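Local coordinates for protein SidF, inhibitor of growth family, member 3 (Legionella pneumophila subsp. pneumophila, PDB 4FYE) that probably removes a phosphate from phosphoinositide lipids, as a phosphatidylinositol phosphate phosphatase of Legionella with an N-terminal catalytic domain, at residues R248-T253 / V260-D265; T184-F189 / F201-P206; E196-F201 / T253-G258; E7-Y12 / Q309-T314. The protein carries 1 engineered substitution. One frame throughout, in Å; residues are numbered along the deposited sequence.

Interaction 1: residues R248-T253 / V260-D265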
loop_
_atom_site.group_PDB
_atom_site.type_symbol
_atom_site.label_atom_id
_atom_site.label_comp_id
_atom_site.label_asym_id
_atom_site.label_seq_id
_atom_site.Cartn_x
_atom_site.Cartn_y
_atom_site.Cartn_z
ATOM N N ARG A 248 0.266 0.490 7.391
ATOM C CA ARG A 248 1.328 -0.446 7.497
ATOM C C ARG A 248 0.594 -1.786 7.444
ATOM O O ARG A 248 -0.363 -2.033 8.210
ATOM C CB ARG A 248 2.011 -0.280 8.861
ATOM C CG ARG A 248 3.097 -1.317 9.158
ATOM C CD ARG A 248 4.417 -0.881 8.418
ATOM N NE ARG A 248 5.481 -1.708 8.912
ATOM C CZ ARG A 248 6.164 -1.437 10.017
ATOM N NH1 ARG A 248 5.927 -0.306 10.664
ATOM N NH2 ARG A 248 7.082 -2.297 10.463
ATOM N N MET A 249 1.048 -2.642 6.558
ATOM C CA MET A 249 0.434 -3.939 6.343
ATOM C C MET A 249 1.345 -5.054 6.896
ATOM O O MET A 249 2.491 -5.217 6.460
ATOM C CB MET A 249 0.211 -4.155 4.872
ATOM C CG MET A 249 -0.373 -5.500 4.527
ATOM S SD MET A 249 -1.148 -5.424 2.872
ATOM C CE MET A 249 0.306 -5.806 1.938
ATOM N N ILE A 250 0.835 -5.784 7.877
ATOM C CA ILE A 250 1.550 -6.861 8.491
ATOM C C ILE A 250 0.717 -8.147 8.361
ATOM O O ILE A 250 -0.472 -8.140 8.611
ATOM C CB ILE A 250 1.663 -6.609 9.954
ATOM C CG1 ILE A 250 2.141 -5.186 10.214
ATOM C CG2 ILE A 250 2.588 -7.656 10.552
ATOM C CD1 ILE A 250 3.618 -5.010 9.964
ATOM N N ALA A 251 1.360 -9.258 8.026
ATOM C CA ALA A 251 0.675 -10.538 7.963
ATOM C C ALA A 251 1.577 -11.539 8.638
ATOM O O ALA A 251 2.788 -11.468 8.500
ATOM C CB ALA A 251 0.445 -10.934 6.518
ATOM N N GLY A 252 1.009 -12.452 9.396
ATOM C CA GLY A 252 1.818 -13.502 9.899
ATOM C C GLY A 252 1.090 -14.638 10.557
ATOM O O GLY A 252 -0.142 -14.828 10.319
ATOM N N THR A 253 1.843 -15.426 11.363
ATOM C CA THR A 253 1.212 -16.482 12.107
ATOM C C THR A 253 1.319 -16.239 13.586
ATOM O O THR A 253 2.358 -15.711 14.071
ATOM C CB THR A 253 1.580 -17.954 11.692
ATOM O OG1 THR A 253 2.351 -18.608 12.673
ATOM C CG2 THR A 253 2.192 -18.122 10.405
ATOM N N VAL A 260 4.440 -14.425 17.876
ATOM C CA VAL A 260 4.130 -14.132 16.528
ATOM C C VAL A 260 5.354 -14.337 15.658
ATOM O O VAL A 260 6.448 -14.026 16.083
ATOM C CB VAL A 260 3.642 -12.688 16.485
ATOM C CG1 VAL A 260 4.141 -11.971 15.282
ATOM C CG2 VAL A 260 2.132 -12.668 16.589
ATOM N N THR A 261 5.170 -14.894 14.460
ATOM C CA THR A 261 6.170 -14.749 13.405
ATOM C C THR A 261 5.511 -13.911 12.288
ATOM O O THR A 261 4.370 -14.172 11.887
ATOM C CB THR A 261 6.576 -16.142 12.885
ATOM O OG1 THR A 261 7.099 -16.897 13.987
ATOM C CG2 THR A 261 7.620 -16.081 11.789
ATOM N N ILE A 262 6.249 -12.949 11.764
ATOM C CA ILE A 262 5.759 -12.001 10.818
ATOM C C ILE A 262 6.235 -12.458 9.462
ATOM O O ILE A 262 7.427 -12.583 9.276
ATOM C CB ILE A 262 6.251 -10.579 11.182
ATOM C CG1 ILE A 262 5.519 -10.077 12.453
ATOM C CG2 ILE A 262 5.911 -9.608 10.068
ATOM C CD1 ILE A 262 5.949 -8.704 12.921
ATOM N N HIS A 263 5.322 -12.741 8.520
ATOM C CA HIS A 263 5.716 -13.200 7.171
ATOM C C HIS A 263 5.679 -12.089 6.145
ATOM O O HIS A 263 6.162 -12.265 5.037
ATOM C CB HIS A 263 4.856 -14.385 6.668
ATOM C CG HIS A 263 4.615 -15.448 7.707
ATOM N ND1 HIS A 263 5.610 -16.254 8.193
ATOM C CD2 HIS A 263 3.449 -15.816 8.386
ATOM C CE1 HIS A 263 5.099 -17.089 9.111
ATOM N NE2 HIS A 263 3.784 -16.817 9.243
ATOM N N HIS A 264 5.108 -10.945 6.482
ATOM C CA HIS A 264 5.077 -9.814 5.555
ATOM C C HIS A 264 4.896 -8.520 6.295
ATOM O O HIS A 264 4.064 -8.396 7.231
ATOM C CB HIS A 264 3.973 -9.990 4.524
ATOM C CG HIS A 264 3.873 -8.856 3.528
ATOM N ND1 HIS A 264 4.742 -8.708 2.515
ATOM C CD2 HIS A 264 2.954 -7.834 3.404
ATOM C CE1 HIS A 264 4.424 -7.642 1.784
ATOM N NE2 HIS A 264 3.319 -7.099 2.323
ATOM N N ASP A 265 5.623 -7.521 5.823
ATOM C CA ASP A 265 5.665 -6.214 6.414
ATOM C C ASP A 265 5.944 -5.158 5.289
ATOM O O ASP A 265 7.070 -5.069 4.773
ATOM C CB ASP A 265 6.758 -6.213 7.479
ATOM C CG ASP A 265 6.899 -4.835 8.165
ATOM O OD1 ASP A 265 6.465 -3.792 7.563
ATOM O OD2 ASP A 265 7.399 -4.802 9.322
#
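R248 meets D265 side-on, its guanidinium and the carboxylate lying nearly coplanar at 24° between planes. R248 NE reaches D265 OD1 at 2.7 Å, and R248 NH2 reaches D265 OD2 at 2.8 Å, both bonds almost straight and both using syn lone pairs. CG of each residue is anti to its backbone N, and a bend at chi2 (80°) turns the arginine chain toward the acid. I250 runs alongside D265, with I250 CD1 3.7 Å from D265 CG, while the I250 and I262 side chains cross obliquely, CG2 to CG2 at 3.9 Å. On the face carrying A251 and H264, the M249 methyl CE comes to the edge of the H264 ring, 3.3 Å from NE2, which is itself hydrogen-bonded to S266. Strands 248-253 and 260-265 form an antiparallel hairpin interrupted by a classic beta bulge: A251 O accepts from H263 N at 2.8 Å and from H264 N at 3.1 Å, so the register slips by one before G252 pairs with I262. D265 also receives R308 and R312, and R248 also binds D311; this network of alternating charges around the buried R248-D265 pair probably keeps D265 ionised and its carboxylate fixed in rotation.

Interaction 2: residues T184-F189 / F201-P206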
loop_
_atom_site.group_PDB
_atom_site.type_symbol
_atom_site.label_atom_id
_atom_site.label_comp_id
_atom_site.label_asym_id
_atom_site.label_seq_id
_atom_site.Cartn_x
_atom_site.Cartn_y
_atom_site.Cartn_z
ATOM N N THR A 184 -7.096 0.527 13.825
ATOM C CA THR A 184 -6.315 -0.570 13.316
ATOM C C THR A 184 -7.262 -1.677 12.836
ATOM O O THR A 184 -8.262 -1.948 13.483
ATOM C CB THR A 184 -5.412 -1.107 14.433
ATOM O OG1 THR A 184 -4.344 -0.181 14.639
ATOM C CG2 THR A 184 -4.799 -2.334 13.977
ATOM N N LEU A 185 -6.949 -2.322 11.727
ATOM C CA LEU A 185 -7.848 -3.323 11.267
ATOM C C LEU A 185 -7.191 -4.685 11.181
ATOM O O LEU A 185 -6.094 -4.832 10.587
ATOM C CB LEU A 185 -8.363 -2.943 9.896
ATOM C CG LEU A 185 -8.713 -1.481 9.729
ATOM C CD1 LEU A 185 -8.827 -1.325 8.217
ATOM C CD2 LEU A 185 -10.045 -1.142 10.442
ATOM N N ILE A 186 -7.893 -5.691 11.735
ATOM C CA ILE A 186 -7.364 -7.042 11.855
ATOM C C ILE A 186 -8.303 -8.124 11.325
ATOM O O ILE A 186 -9.493 -8.165 11.646
ATOM C CB ILE A 186 -7.014 -7.367 13.318
ATOM C CG1 ILE A 186 -6.073 -6.320 13.872
ATOM C CG2 ILE A 186 -6.238 -8.695 13.416
ATOM C CD1 ILE A 186 -5.570 -6.674 15.263
ATOM N N HIS A 187 -7.767 -9.010 10.507
ATOM C CA HIS A 187 -8.464 -10.244 10.171
ATOM C C HIS A 187 -7.689 -11.446 10.590
ATOM O O HIS A 187 -6.553 -11.655 10.082
ATOM C CB HIS A 187 -8.665 -10.316 8.697
ATOM C CG HIS A 187 -9.465 -11.505 8.242
ATOM N ND1 HIS A 187 -9.424 -11.940 6.995
ATOM C CD2 HIS A 187 -10.262 -12.393 8.938
ATOM C CE1 HIS A 187 -10.224 -12.987 6.842
ATOM N NE2 HIS A 187 -10.707 -13.294 8.054
ATOM N N ARG A 188 -8.285 -12.241 11.485
ATOM C CA ARG A 188 -7.744 -13.551 11.923
ATOM C C ARG A 188 -8.495 -14.751 11.357
ATOM O O ARG A 188 -9.742 -14.795 11.390
ATOM C CB ARG A 188 -7.924 -13.683 13.434
ATOM C CG ARG A 188 -7.430 -12.438 14.155
ATOM C CD ARG A 188 -7.767 -12.476 15.668
ATOM N NE ARG A 188 -6.987 -13.472 16.387
ATOM C CZ ARG A 188 -6.448 -13.269 17.590
ATOM N NH1 ARG A 188 -6.611 -12.109 18.227
ATOM N NH2 ARG A 188 -5.743 -14.232 18.167
ATOM N N PHE A 189 -7.724 -15.763 10.957
ATOM C CA PHE A 189 -8.220 -16.988 10.313
ATOM C C PHE A 189 -7.147 -18.120 10.284
ATOM O O PHE A 189 -5.965 -17.842 10.182
ATOM C CB PHE A 189 -8.641 -16.699 8.834
ATOM C CG PHE A 189 -7.513 -16.084 7.964
ATOM C CD1 PHE A 189 -7.220 -14.716 8.018
ATOM C CD2 PHE A 189 -6.732 -16.898 7.103
ATOM C CE1 PHE A 189 -6.143 -14.156 7.292
ATOM C CE2 PHE A 189 -5.668 -16.341 6.348
ATOM C CZ PHE A 189 -5.404 -14.961 6.412
ATOM N N PHE A 201 -2.969 -14.138 10.477
ATOM C CA PHE A 201 -3.633 -12.811 10.559
ATOM C C PHE A 201 -3.069 -11.871 9.507
ATOM O O PHE A 201 -1.936 -12.062 9.020
ATOM C CB PHE A 201 -3.426 -12.152 11.902
ATOM C CG PHE A 201 -1.993 -11.970 12.245
ATOM C CD1 PHE A 201 -1.316 -12.944 12.948
ATOM C CD2 PHE A 201 -1.320 -10.795 11.903
ATOM C CE1 PHE A 201 0.046 -12.774 13.272
ATOM C CE2 PHE A 201 0.022 -10.616 12.203
ATOM C CZ PHE A 201 0.710 -11.604 12.873
ATOM N N ILE A 202 -3.859 -10.840 9.198
ATOM C CA ILE A 202 -3.424 -9.715 8.424
ATOM C C ILE A 202 -3.988 -8.464 9.091
ATOM O O ILE A 202 -5.164 -8.434 9.442
ATOM C CB ILE A 202 -4.021 -9.730 7.002
ATOM C CG1 ILE A 202 -3.754 -11.034 6.280
ATOM C CG2 ILE A 202 -3.423 -8.567 6.179
ATOM C CD1 ILE A 202 -4.739 -11.238 5.159
ATOM N N MET A 203 -3.175 -7.413 9.197
ATOM C CA MET A 203 -3.672 -6.179 9.749
ATOM C C MET A 203 -3.187 -4.958 8.977
ATOM O O MET A 203 -2.258 -5.056 8.224
ATOM C CB MET A 203 -3.307 -6.072 11.206
ATOM C CG MET A 203 -1.880 -6.437 11.526
ATOM S SD MET A 203 -1.597 -6.038 13.293
ATOM C CE MET A 203 -2.071 -7.521 14.201
ATOM N N TYR A 204 -3.920 -3.859 9.088
ATOM C CA TYR A 204 -3.631 -2.592 8.502
ATOM C C TYR A 204 -3.577 -1.716 9.720
ATOM O O TYR A 204 -4.569 -1.642 10.508
ATOM C CB TYR A 204 -4.733 -2.117 7.502
ATOM C CG TYR A 204 -4.717 -2.752 6.082
ATOM C CD1 TYR A 204 -3.983 -3.876 5.789
ATOM C CD2 TYR A 204 -5.468 -2.223 5.067
ATOM C CE1 TYR A 204 -3.961 -4.431 4.514
ATOM C CE2 TYR A 204 -5.499 -2.795 3.786
ATOM C CZ TYR A 204 -4.744 -3.883 3.503
ATOM O OH TYR A 204 -4.784 -4.434 2.225
ATOM N N ILE A 205 -2.377 -1.151 9.948
ATOM C CA ILE A 205 -2.164 -0.239 11.012
ATOM C C ILE A 205 -1.959 1.098 10.345
ATOM O O ILE A 205 -1.110 1.243 9.503
ATOM C CB ILE A 205 -0.944 -0.601 11.829
ATOM C CG1 ILE A 205 -1.057 -2.009 12.411
ATOM C CG2 ILE A 205 -0.765 0.393 12.988
ATOM C CD1 ILE A 205 0.334 -2.516 12.821
ATOM N N PRO A 206 -2.780 2.068 10.682
ATOM C CA PRO A 206 -2.670 3.367 10.025
ATOM C C PRO A 206 -1.333 3.991 10.397
ATOM O O PRO A 206 -0.940 4.025 11.556
ATOM C CB PRO A 206 -3.732 4.199 10.707
ATOM C CG PRO A 206 -4.543 3.271 11.547
ATOM C CD PRO A 206 -3.698 2.084 11.844
#
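M203 has CG in the crowded position between backbone N and carbonyl carbon (chi1 45°), and a bend at chi3 (89°) brings its methyl alongside the tip of I186. In I186, CG1 is anti to the carbonyl carbon and the chain runs on extended, so the two side chains lie side by side, with CD1 of I186 3.8 Å from CE of M203. F189 also adopts the crowded first torsion (chi1 56°), which folds its ring back over the imidazole of H187: CD1 of F189 stands 3.6 Å above the centre of that ring. The rim of the same phenyl meets I202, F189 CE1 lying 3.9 Å from CD1 of the isoleucine. Strands 184-189 and 201-206 form a beta hairpin in the middle of a six-stranded mixed sheet, their axes almost exactly antiparallel. L185 N donates to Y204 O at 2.8 Å and H187 N to I202 O at 2.9 Å, both nearly straight; I202 N returns a bond to H187 O at 3.0 Å. Helix 701-712 packs on the face carrying L185 and H187, where S56 binds H187 NE2 and Q654 binds the Y204 hydroxyl. At the far end, T184 OG1 sits 3.7 Å from CD of P206.

Interaction 3: residues E196-F201 / T253-G258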
loop_
_atom_site.group_PDB
_atom_site.type_symbol
_atom_site.label_atom_id
_atom_site.label_comp_id
_atom_site.label_asym_id
_atom_site.label_seq_id
_atom_site.Cartn_x
_atom_site.Cartn_y
_atom_site.Cartn_z
ATOM N N GLU A 196 -1.995 -26.911 14.671
ATOM C CA GLU A 196 -2.955 -26.898 15.807
ATOM C C GLU A 196 -2.563 -25.832 16.812
ATOM O O GLU A 196 -1.379 -25.630 17.097
ATOM C CB GLU A 196 -3.029 -28.269 16.554
ATOM C CG GLU A 196 -2.295 -29.438 15.890
ATOM C CD GLU A 196 -0.912 -29.044 15.336
ATOM O OE1 GLU A 196 -0.179 -28.252 15.989
ATOM O OE2 GLU A 196 -0.562 -29.498 14.219
ATOM N N GLY A 197 -3.564 -25.166 17.370
ATOM C CA GLY A 197 -3.288 -24.045 18.255
ATOM C C GLY A 197 -2.708 -22.838 17.506
ATOM O O GLY A 197 -2.581 -21.778 18.104
ATOM N N GLU A 198 -2.394 -22.986 16.206
ATOM C CA GLU A 198 -1.876 -21.866 15.378
ATOM C C GLU A 198 -2.957 -21.169 14.515
ATOM O O GLU A 198 -3.996 -21.751 14.220
ATOM C CB GLU A 198 -0.599 -22.254 14.574
ATOM C CG GLU A 198 0.673 -21.936 15.361
ATOM C CD GLU A 198 1.986 -22.368 14.715
ATOM O OE1 GLU A 198 2.127 -22.359 13.468
ATOM O OE2 GLU A 198 2.925 -22.698 15.497
ATOM N N GLU A 199 -2.740 -19.905 14.182
ATOM C CA GLU A 199 -3.634 -19.199 13.252
ATOM C C GLU A 199 -2.921 -18.056 12.565
ATOM O O GLU A 199 -1.940 -17.519 13.094
ATOM C CB GLU A 199 -4.905 -18.691 13.939
ATOM C CG GLU A 199 -4.705 -17.579 14.973
ATOM C CD GLU A 199 -6.037 -16.938 15.402
ATOM O OE1 GLU A 199 -6.041 -15.943 16.166
ATOM O OE2 GLU A 199 -7.105 -17.415 14.956
ATOM N N GLN A 200 -3.433 -17.667 11.406
ATOM C CA GLN A 200 -2.826 -16.588 10.702
ATOM C C GLN A 200 -3.575 -15.251 10.912
ATOM O O GLN A 200 -4.695 -15.225 11.459
ATOM C CB GLN A 200 -2.738 -16.976 9.227
ATOM C CG GLN A 200 -1.585 -17.918 8.851
ATOM C CD GLN A 200 -1.653 -19.281 9.543
ATOM O OE1 GLN A 200 -0.662 -19.681 10.179
ATOM N NE2 GLN A 200 -2.800 -20.019 9.411
ATOM N N PHE A 201 -2.969 -14.138 10.477
ATOM C CA PHE A 201 -3.633 -12.811 10.559
ATOM C C PHE A 201 -3.069 -11.871 9.507
ATOM O O PHE A 201 -1.936 -12.062 9.020
ATOM C CB PHE A 201 -3.426 -12.152 11.902
ATOM C CG PHE A 201 -1.993 -11.970 12.245
ATOM C CD1 PHE A 201 -1.316 -12.944 12.948
ATOM C CD2 PHE A 201 -1.320 -10.795 11.903
ATOM C CE1 PHE A 201 0.046 -12.774 13.272
ATOM C CE2 PHE A 201 0.022 -10.616 12.203
ATOM C CZ PHE A 201 0.710 -11.604 12.873
ATOM N N THR A 253 1.843 -15.426 11.363
ATOM C CA THR A 253 1.212 -16.482 12.107
ATOM C C THR A 253 1.319 -16.239 13.586
ATOM O O THR A 253 2.358 -15.711 14.071
ATOM C CB THR A 253 1.580 -17.954 11.692
ATOM O OG1 THR A 253 2.351 -18.608 12.673
ATOM C CG2 THR A 253 2.192 -18.122 10.405
ATOM N N ARG A 254 0.249 -16.587 14.311
ATOM C CA ARG A 254 0.246 -16.529 15.779
ATOM C C ARG A 254 0.420 -17.917 16.411
ATOM O O ARG A 254 -0.367 -18.850 16.126
ATOM C CB ARG A 254 -1.054 -15.913 16.289
ATOM C CG ARG A 254 -1.035 -15.584 17.781
ATOM C CD ARG A 254 -2.462 -15.332 18.185
ATOM N NE ARG A 254 -2.652 -14.710 19.480
ATOM C CZ ARG A 254 -3.062 -15.375 20.544
ATOM N NH1 ARG A 254 -3.249 -16.684 20.456
ATOM N NH2 ARG A 254 -3.259 -14.738 21.693
ATOM N N HIS A 255 1.417 -18.065 17.277
ATOM C CA HIS A 255 1.741 -19.413 17.796
ATOM C C HIS A 255 0.849 -19.722 18.956
ATOM O O HIS A 255 0.257 -18.788 19.513
ATOM C CB HIS A 255 3.229 -19.564 18.072
ATOM C CG HIS A 255 4.074 -19.240 16.878
ATOM N ND1 HIS A 255 4.092 -20.025 15.776
ATOM C CD2 HIS A 255 4.850 -18.124 16.579
ATOM C CE1 HIS A 255 4.875 -19.457 14.826
ATOM N NE2 HIS A 255 5.359 -18.311 15.327
ATOM N N SER A 256 0.697 -21.007 19.307
ATOM C CA SER A 256 -0.288 -21.378 20.336
ATOM C C SER A 256 -0.048 -20.649 21.653
ATOM O O SER A 256 -1.002 -20.326 22.350
ATOM C CB SER A 256 -0.346 -22.882 20.567
ATOM O OG SER A 256 0.953 -23.403 20.637
ATOM N N ASP A 257 1.213 -20.343 21.957
ATOM C CA ASP A 257 1.552 -19.573 23.168
ATOM C C ASP A 257 1.281 -18.055 23.004
ATOM O O ASP A 257 1.501 -17.271 23.931
ATOM C CB ASP A 257 3.007 -19.862 23.635
ATOM C CG ASP A 257 4.067 -19.371 22.626
ATOM O OD1 ASP A 257 3.689 -18.639 21.671
ATOM O OD2 ASP A 257 5.273 -19.710 22.758
ATOM N N GLY A 258 0.832 -17.626 21.822
ATOM C CA GLY A 258 0.554 -16.191 21.608
ATOM C C GLY A 258 1.748 -15.333 21.175
ATOM O O GLY A 258 1.662 -14.101 21.156
HETATM O O HOH W 1 2.352 -23.090 18.267
#
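Two backbone bonds hold the tight end of this contact, where E199 and R254 form an antiparallel hydrogen-bonded pair. R254 N points almost along the carbonyl axis of E199 O at 2.7 Å, with an N-H...O angle of 176°; the return bond from E199 N to R254 O is longer, 3.2 Å. F201 closes this buried end, F201 CE1 lying 3.7 Å from T253 C, with R254 N at the edge of the ring. Past E199 the strands give way to loop, and side chains take over. E198 is extended beyond CG, which brings OE2 to H255 ND1 at 2.9 Å. The nitrogen approaches within its own ring plane but meets the oxygen from above the carboxylate, 83° out of that plane. H255 NE2 is bonded in turn to T261, so both ring nitrogens are engaged and the imidazole is fixed in rotation. On the exposed side, a water donates to E198 OE2 and accepts from S256 N at 2.9 Å, bridging the loops where direct contact thins. G197 O touches S256 CA there at 3.2 Å. A type I turn from H255 to G258 starts the chain's reversal, and CA of G258 lies 3.8 Å over the centre of the R254 guanidinium. The contact thus closes one end of the six-stranded mixed sheet: strand 199-206 lies between 184-189, whose R188 forms a salt bridge with E199, and 247-254, which runs on through this turn into strand 260-268.

Interaction 4: residues E7-Y12 / Q309-T314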
loop_
_atom_site.group_PDB
_atom_site.type_symbol
_atom_site.label_atom_id
_atom_site.label_comp_id
_atom_site.label_asym_id
_atom_site.label_seq_id
_atom_site.Cartn_x
_atom_site.Cartn_y
_atom_site.Cartn_z
ATOM N N GLU A 7 7.075 1.834 19.688
ATOM C CA GLU A 7 7.277 0.494 20.173
ATOM C C GLU A 7 7.697 -0.387 19.013
ATOM O O GLU A 7 7.441 -0.113 17.862
ATOM C CB GLU A 7 5.964 -0.019 20.786
ATOM C CG GLU A 7 6.044 -1.335 21.540
ATOM C CD GLU A 7 6.904 -1.251 22.789
ATOM O OE1 GLU A 7 8.101 -1.624 22.679
ATOM O OE2 GLU A 7 6.379 -0.814 23.858
ATOM N N ASN A 8 8.350 -1.465 19.347
ATOM C CA ASN A 8 8.815 -2.413 18.389
ATOM C C ASN A 8 7.587 -3.018 17.690
ATOM O O ASN A 8 6.608 -3.318 18.344
ATOM C CB ASN A 8 9.613 -3.454 19.149
ATOM C CG ASN A 8 10.018 -4.590 18.293
ATOM O OD1 ASN A 8 11.063 -4.545 17.648
ATOM N ND2 ASN A 8 9.191 -5.614 18.245
ATOM N N ILE A 9 7.637 -3.162 16.363
ATOM C CA ILE A 9 6.499 -3.626 15.597
ATOM C C ILE A 9 6.020 -5.005 16.103
ATOM O O ILE A 9 4.822 -5.193 16.351
ATOM C CB ILE A 9 6.838 -3.622 14.087
ATOM C CG1 ILE A 9 5.759 -2.915 13.255
ATOM C CG2 ILE A 9 7.387 -4.957 13.543
ATOM C CD1 ILE A 9 4.327 -3.236 13.534
ATOM N N GLU A 10 6.951 -5.944 16.308
ATOM C CA GLU A 10 6.572 -7.250 16.747
ATOM C C GLU A 10 5.878 -7.176 18.091
ATOM O O GLU A 10 4.850 -7.868 18.288
ATOM C CB GLU A 10 7.753 -8.232 16.836
ATOM C CG GLU A 10 7.239 -9.644 17.069
ATOM C CD GLU A 10 8.300 -10.731 17.349
ATOM O OE1 GLU A 10 7.998 -11.676 18.153
ATOM O OE2 GLU A 10 9.414 -10.659 16.759
ATOM N N THR A 11 6.393 -6.371 19.034
ATOM C CA THR A 11 5.747 -6.406 20.345
ATOM C C THR A 11 4.350 -5.775 20.212
ATOM O O THR A 11 3.351 -6.321 20.664
ATOM C CB THR A 11 6.567 -5.810 21.518
ATOM O OG1 THR A 11 6.176 -4.456 21.700
ATOM C CG2 THR A 11 8.080 -5.891 21.309
ATOM N N TYR A 12 4.269 -4.649 19.542
ATOM C CA TYR A 12 2.954 -4.134 19.218
ATOM C C TYR A 12 1.967 -5.124 18.556
ATOM O O TYR A 12 0.819 -5.252 18.996
ATOM C CB TYR A 12 3.054 -2.881 18.402
ATOM C CG TYR A 12 1.759 -2.130 18.246
ATOM C CD1 TYR A 12 0.900 -1.875 19.333
ATOM C CD2 TYR A 12 1.411 -1.616 17.027
ATOM C CE1 TYR A 12 -0.279 -1.136 19.179
ATOM C CE2 TYR A 12 0.260 -0.861 16.861
ATOM C CZ TYR A 12 -0.579 -0.623 17.928
ATOM O OH TYR A 12 -1.729 0.104 17.683
ATOM N N GLN A 309 11.657 1.651 9.934
ATOM C CA GLN A 309 12.928 1.042 10.106
ATOM C C GLN A 309 13.254 1.011 11.591
ATOM O O GLN A 309 13.720 0.001 12.068
ATOM C CB GLN A 309 13.969 1.802 9.285
ATOM C CG GLN A 309 15.320 1.125 9.191
ATOM C CD GLN A 309 16.223 1.782 8.162
ATOM O OE1 GLN A 309 17.127 2.512 8.520
ATOM N NE2 GLN A 309 15.938 1.555 6.873
ATOM N N ILE A 310 12.973 2.083 12.339
ATOM C CA ILE A 310 13.168 2.066 13.779
ATOM C C ILE A 310 12.249 0.990 14.485
ATOM O O ILE A 310 12.714 0.251 15.412
ATOM C CB ILE A 310 12.994 3.479 14.413
ATOM C CG1 ILE A 310 14.272 4.344 14.375
ATOM C CG2 ILE A 310 12.734 3.359 15.917
ATOM C CD1 ILE A 310 14.889 4.626 13.054
ATOM N N ASP A 311 10.973 0.902 14.064
ATOM C CA ASP A 311 10.000 -0.075 14.600
ATOM C C ASP A 311 10.505 -1.500 14.450
ATOM O O ASP A 311 10.125 -2.379 15.218
ATOM C CB ASP A 311 8.717 -0.095 13.728
ATOM C CG ASP A 311 7.903 1.136 13.852
ATOM O OD1 ASP A 311 8.350 2.036 14.642
ATOM O OD2 ASP A 311 6.831 1.205 13.147
ATOM N N ARG A 312 11.201 -1.758 13.350
ATOM C CA ARG A 312 11.677 -3.089 13.076
ATOM C C ARG A 312 12.940 -3.404 13.874
ATOM O O ARG A 312 13.458 -4.485 13.746
ATOM C CB ARG A 312 11.891 -3.287 11.582
ATOM C CG ARG A 312 10.534 -3.419 10.912
ATOM C CD ARG A 312 10.425 -3.165 9.415
ATOM N NE ARG A 312 11.400 -3.873 8.582
ATOM C CZ ARG A 312 11.329 -5.173 8.383
ATOM N NH1 ARG A 312 10.352 -5.843 8.970
ATOM N NH2 ARG A 312 12.177 -5.785 7.596
ATOM N N MET A 313 13.434 -2.487 14.689
ATOM C CA MET A 313 14.519 -2.858 15.606
ATOM C C MET A 313 14.118 -3.139 17.046
ATOM O O MET A 313 13.356 -2.380 17.690
ATOM C CB MET A 313 15.626 -1.831 15.555
ATOM C CG MET A 313 16.157 -1.799 14.118
ATOM S SD MET A 313 17.603 -0.800 13.872
ATOM C CE MET A 313 16.838 0.751 14.104
ATOM N N THR A 314 14.639 -4.249 17.554
ATOM C CA THR A 314 14.405 -4.591 18.947
ATOM C C THR A 314 15.303 -3.681 19.689
ATOM O O THR A 314 16.256 -3.104 19.134
ATOM C CB THR A 314 14.755 -6.074 19.229
ATOM O OG1 THR A 314 16.184 -6.278 19.123
ATOM C CG2 THR A 314 14.079 -6.947 18.135
#
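D311, N8 and I9 have the most surface buried here, and one backbone bond organises them. I9 N donates to D311 O at 2.8 Å along a straight path (171°), although the nitrogen lies above the carbonyl plane and not on a lone pair. The CA of N8 adds a CH...O contact to the same D311 O at 3.4 Å, so a single carbonyl is approached by two successive residues. N8 sits at the N-cap of helix 9-16, and D311 is the last residue of helix 284-311; the start of one helix is therefore joined to the end of the other, an amide N-H of the first turn meeting a carbonyl of the last. I9 and D311 cross obliquely, their CB atoms 4.0 Å apart. In D311, CG is anti to the carbonyl carbon (chi1 -70°), and the carboxylate is engaged by R248 of strand 247-254. Next along, R312 forms a salt bridge with D639, while T314 is the N-cap of the following helix, its OG1 bonded to D317 N.

Interactions 1, 2 and 3 belong to one six-stranded mixed sheet, in which strands 184-189, 199-206, 247-254 and 260-268 are consecutive neighbours. Interactions 1 and 2 are two hairpins of this sheet, formed in series with centres about 9 Å apart; interaction 3 crosses both along the chain, sharing T253 with the first and F201 with the second, and so joins the hairpins at one end of the sheet. Interaction 4, closing a loop of nearly 300 residues, encloses the others in sequence. Its centre lies about 12 Å from that of interaction 1, to which salt bridges from D311 and R312 connect it, and about 20 Å from that of interaction 3. The N-terminal helix is thereby tied to the sheet and to helix 284-311.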